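Local coordinates for freshwater cyanophage protein (Microcystis phage Mic1, PDB 6L2W) that is of unknown function but is a phage-encoded, probably structural protein whose novel fold sets two helices against an antiparallel sheet in a two-chain assembly, at residues V4-H9 with E57-L62; A20-L25 with S34-Y39; G43-E46 with E50-E53; D72-Y77 with E93-K98; L85-D90 with V97-I102. One frame throughout, in Å; residues are numbered along the deposited sequence.

Overall arrangement
Contacts 1 and 5 pack the two helices against the sheet, helix 51-61 in contact 1 and helix 96-115 in contact 5. They sit in or near the interior and are apolar, contact 1 adding a tyrosine ring edge and a cysteine sulfur. Contact 3, at the surface, ties the start of helix 51-61 to strand 45-46 by one side-chain hydrogen bond. Contact 4, also at the surface though only about 4 Å centre to centre from contact 5, combines an aliphatic touch with carboxylates; its capping bond lies within segment 93-98. Contact 2 is buried and apolar, about 22 Å from contact 4, centre to centre, yet both meet the second subunit.

Contact 1. Residues V4-H9 with E57-L62; sequences VRLSYH and EYCAKL
Leu-6 and Cys-59 mark the closest approach of the two backbones, their CA atoms 8.2 Å apart, a spacing that leaves room for one layer of side chains between strand and helix. Strand 2-12 is extended here, so its side chains alternate, and that of Leu-6 starts out toward the helix. With CG anti to the backbone N (chi1 173°), the isobutyl group reaches across the gap and carries every contact. Its CD2 methyl does most of the work: it comes to the edge of the Tyr-58 ring, near the ring plane, with CD2 3.9 Å from Tyr-58 CE2, and Leu-6 CD2 also meets Leu-62 CD1 at 3.7 Å. The other methyl, Leu-6 CD1, is more loosely placed, 4.4 Å from Cys-59 SG. The axes of the Leu-6 and Tyr-58 side chains run roughly at right angles. Tyr-58 also has a cation-pi partner in Lys-28, and Ile-64 adds to the surroundings of Leu-6. The alternate residues serve the other face of the strand: Arg-5 bonds to the carbonyl of Phe-42, and His-9 meets Tyr-77 of the second subunit. The geometry is that of an alpha helix laid on one face of an antiparallel sheet, with a leucine of the strand fitted among Tyr-58 and Cys-59 of the helix and Leu-62 at or just past its end.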
# COMPACT_ATOMS: atom_id res chain seq x y z
N VAL B 4 5.39 -6.08 11.82
CA VAL B 4 4.17 -5.43 11.63
C VAL B 4 4.50 -3.93 11.51
O VAL B 4 5.33 -3.41 12.29
CB VAL B 4 3.27 -5.80 12.81
CG1 VAL B 4 2.78 -4.59 13.59
CG2 VAL B 4 2.15 -6.72 12.37
N ARG B 5 3.89 -3.27 10.52
CA ARG B 5 4.06 -1.84 10.33
C ARG B 5 2.71 -1.21 9.96
O ARG B 5 1.92 -1.75 9.17
CB ARG B 5 5.11 -1.56 9.25
CG ARG B 5 5.41 -0.09 9.05
CD ARG B 5 6.67 0.16 8.25
NE ARG B 5 6.51 -0.20 6.86
CZ ARG B 5 7.36 0.11 5.89
NH1 ARG B 5 8.44 0.84 6.15
NH2 ARG B 5 7.10 -0.27 4.66
N LEU B 6 2.50 -0.03 10.47
CA LEU B 6 1.28 0.67 10.28
C LEU B 6 1.59 1.91 9.45
O LEU B 6 2.36 2.74 9.89
CB LEU B 6 0.74 1.05 11.66
CG LEU B 6 -0.49 1.95 11.63
CD1 LEU B 6 -1.61 1.28 10.86
CD2 LEU B 6 -0.94 2.31 13.04
N SER B 7 0.96 2.05 8.29
CA SER B 7 1.21 3.20 7.45
C SER B 7 -0.02 4.11 7.36
O SER B 7 -1.17 3.66 7.55
CB SER B 7 1.68 2.79 6.08
OG SER B 7 2.76 1.87 6.16
N TYR B 8 0.24 5.37 7.02
CA TYR B 8 -0.81 6.29 6.71
C TYR B 8 -0.55 6.89 5.32
O TYR B 8 0.59 6.94 4.85
CB TYR B 8 -0.96 7.33 7.82
CG TYR B 8 0.10 8.40 7.88
CD1 TYR B 8 -0.07 9.62 7.24
CD2 TYR B 8 1.25 8.23 8.63
CE1 TYR B 8 0.88 10.62 7.33
CE2 TYR B 8 2.21 9.21 8.73
CZ TYR B 8 2.03 10.41 8.08
OH TYR B 8 2.99 11.36 8.15
N HIS B 9 -1.62 7.31 4.66
CA HIS B 9 -1.52 7.88 3.33
C HIS B 9 -2.84 8.52 2.95
O HIS B 9 -3.89 7.96 3.16
CB HIS B 9 -1.16 6.81 2.29
CG HIS B 9 -1.73 5.48 2.64
ND1 HIS B 9 -3.08 5.29 2.86
CD2 HIS B 9 -1.14 4.27 2.83
CE1 HIS B 9 -3.30 4.03 3.20
NE2 HIS B 9 -2.13 3.38 3.17
N GLU B 57 -5.88 -4.05 18.44
CA GLU B 57 -6.84 -3.18 19.13
C GLU B 57 -6.64 -1.73 18.64
O GLU B 57 -7.61 -0.97 18.43
CB GLU B 57 -6.67 -3.28 20.64
CG GLU B 57 -7.27 -4.55 21.23
CD GLU B 57 -7.32 -4.65 22.76
OE1 GLU B 57 -6.23 -4.76 23.38
OE2 GLU B 57 -8.44 -4.62 23.31
N TYR B 58 -5.39 -1.35 18.47
CA TYR B 58 -5.14 0.00 18.06
C TYR B 58 -5.56 0.17 16.59
O TYR B 58 -6.16 1.18 16.24
CB TYR B 58 -3.68 0.37 18.36
CG TYR B 58 -3.37 1.79 17.99
CD1 TYR B 58 -3.87 2.86 18.71
CD2 TYR B 58 -2.63 2.07 16.85
CE1 TYR B 58 -3.61 4.17 18.34
CE2 TYR B 58 -2.36 3.37 16.47
CZ TYR B 58 -2.86 4.43 17.21
OH TYR B 58 -2.57 5.71 16.81
N CYS B 59 -5.28 -0.84 15.76
CA CYS B 59 -5.66 -0.79 14.34
C CYS B 59 -7.19 -0.70 14.18
O CYS B 59 -7.68 0.05 13.33
CB CYS B 59 -5.12 -2.01 13.59
SG CYS B 59 -3.32 -1.94 13.34
N ALA B 60 -7.92 -1.45 14.99
CA ALA B 60 -9.39 -1.37 15.01
C ALA B 60 -9.83 0.06 15.35
O ALA B 60 -10.73 0.56 14.70
CB ALA B 60 -9.99 -2.37 15.98
N LYS B 61 -9.17 0.72 16.29
CA LYS B 61 -9.47 2.13 16.63
C LYS B 61 -9.31 3.03 15.40
O LYS B 61 -10.00 4.04 15.26
CB LYS B 61 -8.54 2.65 17.73
CG LYS B 61 -9.21 3.46 18.83
CD LYS B 61 -8.50 3.37 20.19
CE LYS B 61 -8.66 2.01 20.84
NZ LYS B 61 -8.26 2.02 22.27
N LEU B 62 -8.39 2.69 14.50
CA LEU B 62 -8.24 3.47 13.30
C LEU B 62 -9.21 3.02 12.20
O LEU B 62 -9.25 3.64 11.14
CB LEU B 62 -6.78 3.37 12.85
CG LEU B 62 -5.76 4.01 13.80
CD1 LEU B 62 -4.35 3.77 13.29
CD2 LEU B 62 -6.01 5.50 13.97

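Contact 2. Residues A20-L25 with S34-Y39; sequences AGVIDL and SEIEDY
Val-22 CG2 stands anti to its own carbonyl carbon, and this rotation sends the methyl outward from the strand to the loop that follows strand 30-32. From that loop Tyr-39 extends its side chain, CG turned directly away from the backbone N (chi1 178°), which carries the ring back to the strand. The two groups meet with Val-22 CG2 3.7 Å from Tyr-39 CE1, and the same methyl lies equally close, 3.7 Å, to Tyr-39 OH. Ile-36 comes in through the end of its longer branch, CD1 being 4.2 Å from Val-22 CG2. One valine methyl thus serves both loop side chains. Near Gly-21 the nearest loop CA is that of Ile-36, 7.9 Å from the glycine CA, and Phe-42 packs on both Val-22 and Ile-36. Tyr-39 looks outward as well: its ring meets Phe-73 of the second subunit edge-to-face. At 4.0 Å, Tyr-39 OH is too distant from Gly-21 O to count as a hydrogen bond, so the pairing rests on van der Waals contact and burial of apolar surface. The contact between these two segments is therefore nondirectional; the loop's hydrogen bonds, such as that from Ser-32 N to Glu-35 OE2, go to residues outside them.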
# COMPACT_ATOMS: atom_id res chain seq x y z
N ALA B 20 1.95 10.94 3.28
CA ALA B 20 2.12 9.57 3.79
C ALA B 20 3.29 9.47 4.78
O ALA B 20 3.98 10.42 5.03
CB ALA B 20 2.30 8.62 2.63
N GLY B 21 3.45 8.26 5.34
CA GLY B 21 4.42 7.95 6.37
C GLY B 21 3.98 6.75 7.20
O GLY B 21 3.12 6.00 6.80
N VAL B 22 4.57 6.62 8.40
CA VAL B 22 4.45 5.46 9.25
C VAL B 22 3.98 5.95 10.62
O VAL B 22 4.34 7.05 11.06
CB VAL B 22 5.80 4.72 9.35
CG1 VAL B 22 5.80 3.64 10.41
CG2 VAL B 22 6.21 4.14 8.00
N ILE B 23 3.12 5.19 11.27
CA ILE B 23 2.77 5.52 12.65
C ILE B 23 3.61 4.60 13.53
O ILE B 23 3.59 3.39 13.36
CB ILE B 23 1.26 5.39 12.93
CG1 ILE B 23 0.44 6.31 12.04
CG2 ILE B 23 0.96 5.66 14.39
CD1 ILE B 23 -0.99 5.86 11.85
N ASP B 24 4.41 5.16 14.43
CA ASP B 24 5.24 4.28 15.27
C ASP B 24 4.30 3.51 16.20
O ASP B 24 3.53 4.12 16.91
CB ASP B 24 6.30 5.06 16.07
CG ASP B 24 7.13 4.14 16.95
OD1 ASP B 24 6.57 3.63 17.97
OD2 ASP B 24 8.31 3.89 16.58
N LEU B 25 4.37 2.19 16.18
CA LEU B 25 3.42 1.39 16.95
C LEU B 25 3.74 1.38 18.45
O LEU B 25 2.93 0.85 19.22
CB LEU B 25 3.37 -0.02 16.37
CG LEU B 25 2.33 -0.21 15.27
CD1 LEU B 25 2.45 -1.58 14.61
CD2 LEU B 25 0.93 0.01 15.81
N SER B 34 8.99 12.68 4.55
CA SER B 34 10.04 13.68 4.48
C SER B 34 11.11 13.43 5.56
O SER B 34 12.26 13.77 5.35
CB SER B 34 9.44 15.03 4.65
OG SER B 34 8.74 15.09 5.88
N GLU B 35 10.70 12.85 6.69
CA GLU B 35 11.58 12.61 7.86
C GLU B 35 12.12 11.17 7.87
O GLU B 35 12.70 10.76 8.87
CB GLU B 35 10.84 12.83 9.19
CG GLU B 35 9.97 14.08 9.26
CD GLU B 35 9.03 14.14 10.46
OE1 GLU B 35 9.46 14.63 11.52
OE2 GLU B 35 7.85 13.72 10.33
N ILE B 36 11.91 10.39 6.81
CA ILE B 36 12.29 8.96 6.83
C ILE B 36 13.34 8.74 5.74
O ILE B 36 13.09 9.02 4.57
CB ILE B 36 11.07 8.02 6.63
CG1 ILE B 36 10.07 8.08 7.78
CG2 ILE B 36 11.53 6.60 6.38
CD1 ILE B 36 8.77 7.40 7.48
N GLU B 37 14.48 8.17 6.14
CA GLU B 37 15.63 8.09 5.27
C GLU B 37 15.68 6.72 4.59
O GLU B 37 15.91 6.65 3.38
CB GLU B 37 16.91 8.40 6.06
CG GLU B 37 17.74 9.50 5.42
CD GLU B 37 19.12 9.06 5.00
OE1 GLU B 37 19.23 8.36 3.97
OE2 GLU B 37 20.08 9.38 5.72
N ASP B 38 15.47 5.64 5.34
CA ASP B 38 15.50 4.32 4.71
C ASP B 38 14.13 3.65 4.93
O ASP B 38 13.95 2.90 5.89
CB ASP B 38 16.72 3.54 5.24
CG ASP B 38 16.76 2.08 4.84
OD1 ASP B 38 16.16 1.73 3.81
OD2 ASP B 38 17.38 1.31 5.59
N TYR B 39 13.20 3.91 4.00
CA TYR B 39 11.76 3.77 4.29
C TYR B 39 11.40 2.31 4.53
O TYR B 39 10.67 1.99 5.46
CB TYR B 39 10.87 4.32 3.17
CG TYR B 39 9.40 4.14 3.46
CD1 TYR B 39 8.72 5.04 4.26
CD2 TYR B 39 8.69 3.04 2.99
CE1 TYR B 39 7.39 4.87 4.58
CE2 TYR B 39 7.35 2.86 3.30
CZ TYR B 39 6.70 3.78 4.09
OH TYR B 39 5.37 3.66 4.41

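Contact 3. Residues G43-E46 with E50-E53; sequences GWLE and ENLE
A tight strand-to-helix connection brings the end of strand 45-46 back against the start of the helix region 51-61, and Asn-51 bridges the two from the helix side. Its ND2 donates to the backbone carbonyl of the strand, with Asn-51 ND2 2.8 Å from Glu-46 O. The bond is fairly straight, at 154° about the hydrogen, and well directed at the acceptor: the donor lies in the carbonyl plane at a C=O...N angle of 156°, while Glu-46 O in turn lies almost in the plane of the asparagine amide. Chi1 of Asn-51 is 73°, which places CG between the backbone N and the carbonyl carbon and faces the amide toward the strand. Its second polar atom, OD1, accepts from Thr-48 N in the connection itself, so bonds at both ends of the amide fix its rotation. Leu-45 approaches from the opposite direction and sets CD2 3.8 Å from Asn-51 ND2, an aliphatic wall beside the donor. The CA atoms of Glu-46 and Asn-51 stay 8.8 Å apart, so the gap is spanned by side chains, the polar link by Asn-51. This is a short strand-loop-helix connection in which one asparagine side chain ties Glu-46 O and Thr-48 N together.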
# COMPACT_ATOMS: atom_id res chain seq x y z
N GLY B 43 10.17 1.69 11.08
CA GLY B 43 8.90 1.71 11.79
C GLY B 43 8.33 0.32 12.05
O GLY B 43 7.20 0.21 12.50
N TRP B 44 9.06 -0.73 11.72
CA TRP B 44 8.59 -2.08 12.01
C TRP B 44 8.63 -2.33 13.51
O TRP B 44 9.47 -1.77 14.24
CB TRP B 44 9.44 -3.10 11.26
CG TRP B 44 9.30 -2.99 9.77
CD1 TRP B 44 10.08 -2.25 8.93
CD2 TRP B 44 8.28 -3.60 8.95
NE1 TRP B 44 9.64 -2.38 7.64
CE2 TRP B 44 8.56 -3.22 7.61
CE3 TRP B 44 7.21 -4.46 9.19
CZ2 TRP B 44 7.76 -3.64 6.54
CZ3 TRP B 44 6.45 -4.90 8.13
CH2 TRP B 44 6.72 -4.49 6.82
N LEU B 45 7.70 -3.17 13.95
CA LEU B 45 7.60 -3.63 15.32
C LEU B 45 7.63 -5.15 15.32
O LEU B 45 6.92 -5.76 14.52
CB LEU B 45 6.28 -3.14 15.94
CG LEU B 45 5.90 -3.75 17.28
CD1 LEU B 45 6.81 -3.24 18.40
CD2 LEU B 45 4.44 -3.48 17.61
N GLU B 46 8.45 -5.73 16.20
CA GLU B 46 8.53 -7.19 16.37
C GLU B 46 7.17 -7.67 16.88
O GLU B 46 6.66 -7.11 17.83
CB GLU B 46 9.63 -7.57 17.37
CG GLU B 46 9.48 -8.97 17.96
CD GLU B 46 10.61 -9.51 18.83
OE1 GLU B 46 11.67 -8.83 18.96
OE2 GLU B 46 10.43 -10.62 19.38
N GLU B 50 2.32 -11.51 23.02
CA GLU B 50 1.68 -10.60 23.98
C GLU B 50 1.18 -9.33 23.26
O GLU B 50 0.04 -8.89 23.52
CB GLU B 50 2.61 -10.28 25.17
CG GLU B 50 4.05 -9.93 24.81
CD GLU B 50 5.06 -11.07 24.94
OE1 GLU B 50 4.65 -12.25 24.86
OE2 GLU B 50 6.26 -10.77 25.11
N ASN B 51 1.98 -8.74 22.37
CA ASN B 51 1.63 -7.42 21.81
C ASN B 51 0.62 -7.55 20.65
O ASN B 51 0.09 -6.55 20.21
CB ASN B 51 2.87 -6.63 21.39
CG ASN B 51 3.54 -7.16 20.13
OD1 ASN B 51 3.05 -8.11 19.53
ND2 ASN B 51 4.66 -6.57 19.75
N LEU B 52 0.36 -8.77 20.16
CA LEU B 52 -0.53 -8.99 19.00
C LEU B 52 -1.87 -8.32 19.24
O LEU B 52 -2.37 -7.51 18.45
CB LEU B 52 -0.70 -10.50 18.79
CG LEU B 52 -1.55 -10.97 17.61
CD1 LEU B 52 -3.04 -10.74 17.84
CD2 LEU B 52 -1.10 -10.33 16.31
N GLU B 53 -2.45 -8.70 20.36
CA GLU B 53 -3.70 -8.16 20.83
C GLU B 53 -3.66 -6.63 20.80
O GLU B 53 -4.58 -5.99 20.30
CB GLU B 53 -3.97 -8.67 22.25
CG GLU B 53 -5.44 -8.69 22.63
CD GLU B 53 -5.82 -9.86 23.51
OE1 GLU B 53 -5.92 -10.99 22.98
OE2 GLU B 53 -6.02 -9.64 24.73

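Contact 4. Residues D72-Y77 with E93-K98; sequences DFRYWY and ENLEVK
Leu-95 lies obliquely across the aliphatic part of Arg-74, its CD1 methyl 4.2 Å from Arg-74 CD. The arginine chain runs extended from CG to NE, which makes its methylenes available to the leucine while the charged end passes on to other partners. There, Arg-74 NH1 bonds to the carbonyl of Leu-87 and forms a salt bridge with Glu-86, NE is paired with Asp-40 of the second subunit, and Tyr-75 CZ lies 3.8 Å above one face of the Arg-74 guanidinium, offset toward its rim. The second meeting point is nearer the backbone: the CA atoms of Asp-72 and Glu-96 are 5.1 Å apart, and Glu-96 OE1 touches Asp-72 CB at 3.6 Å. A bend at chi2 (121°) turns the glutamate carboxylate in this direction. Asn-94 secures the start of the helix, as its OD1 accepts from Glu-96 N at 2.9 Å, a capping bond with an N-H...O angle of 149°. The same amide gives a bond from Asn-94 ND2 to Glu-96 OE2, 3.1 Å long, which meets the oxygen from above the carboxylate plane and limits its swing. Asp-72 OD2 and Glu-96 OE1 are 4.4 Å apart, like charges whose mutual effect would be unfavourable if both are ionised. The hydrogen bond from Asn-94 ND2 to the Glu-96 carboxylate may offset it, as may a weak one from Tyr-39 N of the second subunit to Asp-72 OD1. What joins the segments is thus a loose aliphatic touch and a carboxylate against a CB, without charge pairing, the polar ends of Arg-74 and Asp-72 being bonded elsewhere.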
# COMPACT_ATOMS: atom_id res chain seq x y z
N ASP B 72 -2.52 -15.82 1.78
CA ASP B 72 -1.34 -15.09 2.30
C ASP B 72 -1.37 -13.60 1.97
O ASP B 72 -0.29 -13.07 1.74
CB ASP B 72 -0.04 -15.72 1.80
CG ASP B 72 0.21 -15.63 0.31
OD1 ASP B 72 -0.67 -15.14 -0.40
OD2 ASP B 72 1.28 -16.05 -0.12
N PHE B 73 -2.52 -12.96 1.92
CA PHE B 73 -2.55 -11.49 1.71
C PHE B 73 -2.24 -10.89 3.08
O PHE B 73 -2.99 -11.14 3.99
CB PHE B 73 -3.89 -11.06 1.11
CG PHE B 73 -3.99 -9.62 0.70
CD1 PHE B 73 -3.42 -9.17 -0.47
CD2 PHE B 73 -4.68 -8.72 1.48
CE1 PHE B 73 -3.53 -7.84 -0.85
CE2 PHE B 73 -4.78 -7.39 1.10
CZ PHE B 73 -4.21 -6.96 -0.06
N ARG B 74 -1.16 -10.15 3.18
CA ARG B 74 -0.65 -9.66 4.48
C ARG B 74 -0.88 -8.16 4.66
O ARG B 74 -0.05 -7.52 5.28
CB ARG B 74 0.84 -9.97 4.56
CG ARG B 74 1.66 -9.35 3.44
CD ARG B 74 3.06 -9.89 3.47
NE ARG B 74 3.93 -9.29 2.49
CZ ARG B 74 4.61 -8.19 2.68
NH1 ARG B 74 4.72 -7.67 3.88
NH2 ARG B 74 5.20 -7.60 1.67
N TYR B 75 -1.99 -7.66 4.19
CA TYR B 75 -2.30 -6.25 4.32
C TYR B 75 -3.73 -6.09 4.82
O TYR B 75 -4.62 -6.80 4.40
CB TYR B 75 -2.16 -5.52 2.98
CG TYR B 75 -0.85 -5.75 2.28
CD1 TYR B 75 -0.67 -6.82 1.42
CD2 TYR B 75 0.24 -4.94 2.51
CE1 TYR B 75 0.54 -7.04 0.77
CE2 TYR B 75 1.45 -5.14 1.88
CZ TYR B 75 1.61 -6.19 1.00
OH TYR B 75 2.82 -6.41 0.38
N TRP B 76 -3.91 -5.10 5.67
CA TRP B 76 -5.21 -4.72 6.19
C TRP B 76 -5.37 -3.21 6.07
O TRP B 76 -4.60 -2.47 6.64
CB TRP B 76 -5.34 -5.14 7.66
CG TRP B 76 -5.25 -6.61 7.89
CD1 TRP B 76 -6.28 -7.50 8.06
CD2 TRP B 76 -4.05 -7.40 7.94
NE1 TRP B 76 -5.80 -8.78 8.22
CE2 TRP B 76 -4.43 -8.75 8.16
CE3 TRP B 76 -2.69 -7.09 7.81
CZ2 TRP B 76 -3.51 -9.78 8.29
CZ3 TRP B 76 -1.78 -8.12 7.93
CH2 TRP B 76 -2.18 -9.45 8.15
N TYR B 77 -6.44 -2.79 5.41
CA TYR B 77 -6.73 -1.41 5.15
C TYR B 77 -7.85 -0.89 6.06
O TYR B 77 -8.74 -1.63 6.46
CB TYR B 77 -7.09 -1.24 3.67
CG TYR B 77 -5.88 -1.19 2.78
CD1 TYR B 77 -5.34 -2.35 2.23
CD2 TYR B 77 -5.23 0.00 2.53
CE1 TYR B 77 -4.21 -2.31 1.43
CE2 TYR B 77 -4.11 0.06 1.71
CZ TYR B 77 -3.59 -1.11 1.18
OH TYR B 77 -2.48 -1.03 0.39
N GLU B 93 8.66 -17.22 6.50
CA GLU B 93 7.73 -18.13 7.21
C GLU B 93 6.37 -18.10 6.50
O GLU B 93 6.03 -17.11 5.89
CB GLU B 93 7.66 -17.73 8.69
CG GLU B 93 9.04 -17.51 9.33
CD GLU B 93 9.10 -16.72 10.64
OE1 GLU B 93 9.56 -15.55 10.63
OE2 GLU B 93 8.72 -17.31 11.69
N ASN B 94 5.60 -19.19 6.54
CA ASN B 94 4.23 -19.22 6.01
C ASN B 94 3.28 -18.42 6.92
O ASN B 94 2.83 -18.91 7.95
CB ASN B 94 3.72 -20.64 5.82
CG ASN B 94 2.32 -20.68 5.23
OD1 ASN B 94 1.42 -20.00 5.72
ND2 ASN B 94 2.12 -21.47 4.19
N LEU B 95 2.91 -17.22 6.49
CA LEU B 95 2.17 -16.25 7.32
C LEU B 95 0.67 -16.57 7.38
O LEU B 95 -0.07 -15.87 8.05
CB LEU B 95 2.40 -14.86 6.74
CG LEU B 95 3.85 -14.40 6.70
CD1 LEU B 95 4.00 -13.06 6.02
CD2 LEU B 95 4.41 -14.35 8.11
N GLU B 96 0.21 -17.60 6.68
CA GLU B 96 -1.22 -17.88 6.62
C GLU B 96 -1.82 -17.95 8.04
O GLU B 96 -2.94 -17.47 8.26
CB GLU B 96 -1.49 -19.18 5.84
CG GLU B 96 -1.58 -18.98 4.33
CD GLU B 96 -0.58 -19.75 3.47
OE1 GLU B 96 0.38 -19.13 2.94
OE2 GLU B 96 -0.78 -20.98 3.30
N VAL B 97 -1.08 -18.55 8.98
CA VAL B 97 -1.57 -18.77 10.36
C VAL B 97 -1.67 -17.41 11.08
O VAL B 97 -2.69 -17.13 11.67
CB VAL B 97 -0.71 -19.79 11.14
CG1 VAL B 97 -1.01 -19.80 12.64
CG2 VAL B 97 -0.88 -21.20 10.57
N LYS B 98 -0.63 -16.56 11.00
CA LYS B 98 -0.71 -15.25 11.65
C LYS B 98 -1.77 -14.37 10.99
O LYS B 98 -2.37 -13.56 11.67
CB LYS B 98 0.62 -14.49 11.67
CG LYS B 98 1.46 -14.75 12.91
CD LYS B 98 0.85 -14.27 14.22
CE LYS B 98 1.44 -14.95 15.44
NZ LYS B 98 1.64 -14.00 16.56

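Contact 5. Residues L85-D90 with V97-I102; sequences LELKSD and VKIREI
An aliphatic helix-on-sheet contact joins strand 83-89 to the first turns of helix 96-115, with Leu-87 meeting Ile-99 in the buried layer between them and Lys-98 CB at its border. The backbones are closest at Leu-87 and Ile-99, whose CA atoms lie 8.0 Å apart. One methyl of the leucine makes both close touches: Leu-87 CD2 is 3.8 Å from Ile-99 CG1 and 4.0 Å from Lys-98 CB. A chi1 of 164°, which carries CG away from the backbone N, points the branch at the helix. Against Ile-99 the leucine runs obliquely, and against Lys-98 roughly at right angles. Two residues back along the strand, Leu-85 emerges on the same face, as alternation in a beta strand requires; Leu-85 and Leu-87 both face the helix, which lies on one side of the antiparallel sheet, as in a two-layer alpha+beta fold. One helical turn further on comes a looser fit, Ile-102 CD1 lying 4.6 Å from Leu-87 CD1. Trp-76 of the neighbouring strand packs on Leu-87, Ile-99 and Ile-102 alike, while Leu-52 of helix 51-61 reaches Ile-102. Lys-98 gives the interface its CB, but the rest of its chain, bent at chi2 and chi4, leads away from the strand; there Lys-98 NZ makes a long, weak ion pair within the helix, 3.9 Å from Glu-101 OE1.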
# COMPACT_ATOMS: atom_id res chain seq x y z
N LEU B 85 -2.16 -1.68 7.66
CA LEU B 85 -1.21 -2.50 8.40
C LEU B 85 -0.57 -3.52 7.45
O LEU B 85 -1.20 -4.02 6.52
CB LEU B 85 -1.96 -3.20 9.54
CG LEU B 85 -1.09 -4.07 10.44
CD1 LEU B 85 -0.26 -3.20 11.39
CD2 LEU B 85 -1.94 -5.05 11.22
N GLU B 86 0.66 -3.88 7.75
CA GLU B 86 1.40 -4.81 6.92
C GLU B 86 2.10 -5.82 7.81
O GLU B 86 2.74 -5.45 8.76
CB GLU B 86 2.45 -4.07 6.07
CG GLU B 86 3.21 -4.96 5.09
CD GLU B 86 4.27 -4.25 4.24
OE1 GLU B 86 4.32 -2.98 4.27
OE2 GLU B 86 5.07 -4.95 3.59
N LEU B 87 1.97 -7.09 7.51
CA LEU B 87 2.71 -8.09 8.27
C LEU B 87 3.86 -8.61 7.39
O LEU B 87 3.60 -8.86 6.21
CB LEU B 87 1.74 -9.21 8.64
CG LEU B 87 2.38 -10.52 9.10
CD1 LEU B 87 2.82 -10.43 10.54
CD2 LEU B 87 1.40 -11.65 8.91
N LYS B 88 5.07 -8.78 7.94
CA LYS B 88 6.18 -9.48 7.22
C LYS B 88 6.93 -10.44 8.15
O LYS B 88 6.85 -10.33 9.38
CB LYS B 88 7.12 -8.47 6.55
CG LYS B 88 8.20 -7.84 7.40
CD LYS B 88 9.33 -7.27 6.54
CE LYS B 88 9.99 -6.03 7.10
NZ LYS B 88 11.22 -6.31 7.86
N SER B 89 7.57 -11.39 7.50
CA SER B 89 8.45 -12.41 8.10
C SER B 89 9.82 -12.17 7.48
O SER B 89 9.88 -12.06 6.25
CB SER B 89 7.93 -13.79 7.78
OG SER B 89 8.92 -14.78 7.92
N ASP B 90 10.89 -12.07 8.26
CA ASP B 90 12.23 -11.79 7.67
C ASP B 90 12.95 -13.09 7.30
O ASP B 90 14.10 -12.98 6.91
CB ASP B 90 13.12 -10.95 8.59
CG ASP B 90 13.43 -11.58 9.94
OD1 ASP B 90 12.90 -12.64 10.22
OD2 ASP B 90 14.21 -10.99 10.69
N VAL B 97 -1.08 -18.55 8.98
CA VAL B 97 -1.57 -18.77 10.36
C VAL B 97 -1.67 -17.41 11.08
O VAL B 97 -2.69 -17.13 11.67
CB VAL B 97 -0.71 -19.79 11.14
CG1 VAL B 97 -1.01 -19.80 12.64
CG2 VAL B 97 -0.88 -21.20 10.57
N LYS B 98 -0.63 -16.56 11.00
CA LYS B 98 -0.71 -15.25 11.65
C LYS B 98 -1.77 -14.37 10.99
O LYS B 98 -2.37 -13.56 11.67
CB LYS B 98 0.62 -14.49 11.67
CG LYS B 98 1.46 -14.75 12.91
CD LYS B 98 0.85 -14.27 14.22
CE LYS B 98 1.44 -14.95 15.44
NZ LYS B 98 1.64 -14.00 16.56
N ILE B 99 -1.98 -14.54 9.69
CA ILE B 99 -2.97 -13.72 8.99
C ILE B 99 -4.36 -14.10 9.50
O ILE B 99 -5.15 -13.21 9.78
CB ILE B 99 -2.83 -13.85 7.46
CG1 ILE B 99 -1.57 -13.14 6.97
CG2 ILE B 99 -4.06 -13.34 6.73
CD1 ILE B 99 -1.09 -13.59 5.61
N ARG B 100 -4.60 -15.40 9.62
CA ARG B 100 -5.83 -15.95 10.17
C ARG B 100 -6.07 -15.38 11.58
O ARG B 100 -7.17 -14.89 11.89
CB ARG B 100 -5.77 -17.48 10.17
CG ARG B 100 -7.08 -18.16 10.53
CD ARG B 100 -7.28 -19.56 9.94
NE ARG B 100 -6.54 -20.64 10.58
CZ ARG B 100 -5.56 -21.35 10.02
NH1 ARG B 100 -5.08 -21.02 8.83
NH2 ARG B 100 -5.05 -22.40 10.65
N GLU B 101 -5.05 -15.41 12.41
CA GLU B 101 -5.19 -14.92 13.77
C GLU B 101 -5.59 -13.43 13.76
O GLU B 101 -6.47 -13.01 14.53
CB GLU B 101 -3.90 -15.08 14.56
CG GLU B 101 -3.62 -16.52 14.95
CD GLU B 101 -2.36 -16.76 15.77
OE1 GLU B 101 -1.84 -15.78 16.38
OE2 GLU B 101 -1.90 -17.93 15.80
N ILE B 102 -4.93 -12.65 12.90
CA ILE B 102 -5.13 -11.21 12.88
C ILE B 102 -6.55 -10.90 12.40
O ILE B 102 -7.21 -10.06 12.99
CB ILE B 102 -4.06 -10.50 12.04
CG1 ILE B 102 -2.72 -10.59 12.78
CG2 ILE B 102 -4.46 -9.05 11.73
CD1 ILE B 102 -1.55 -9.98 12.03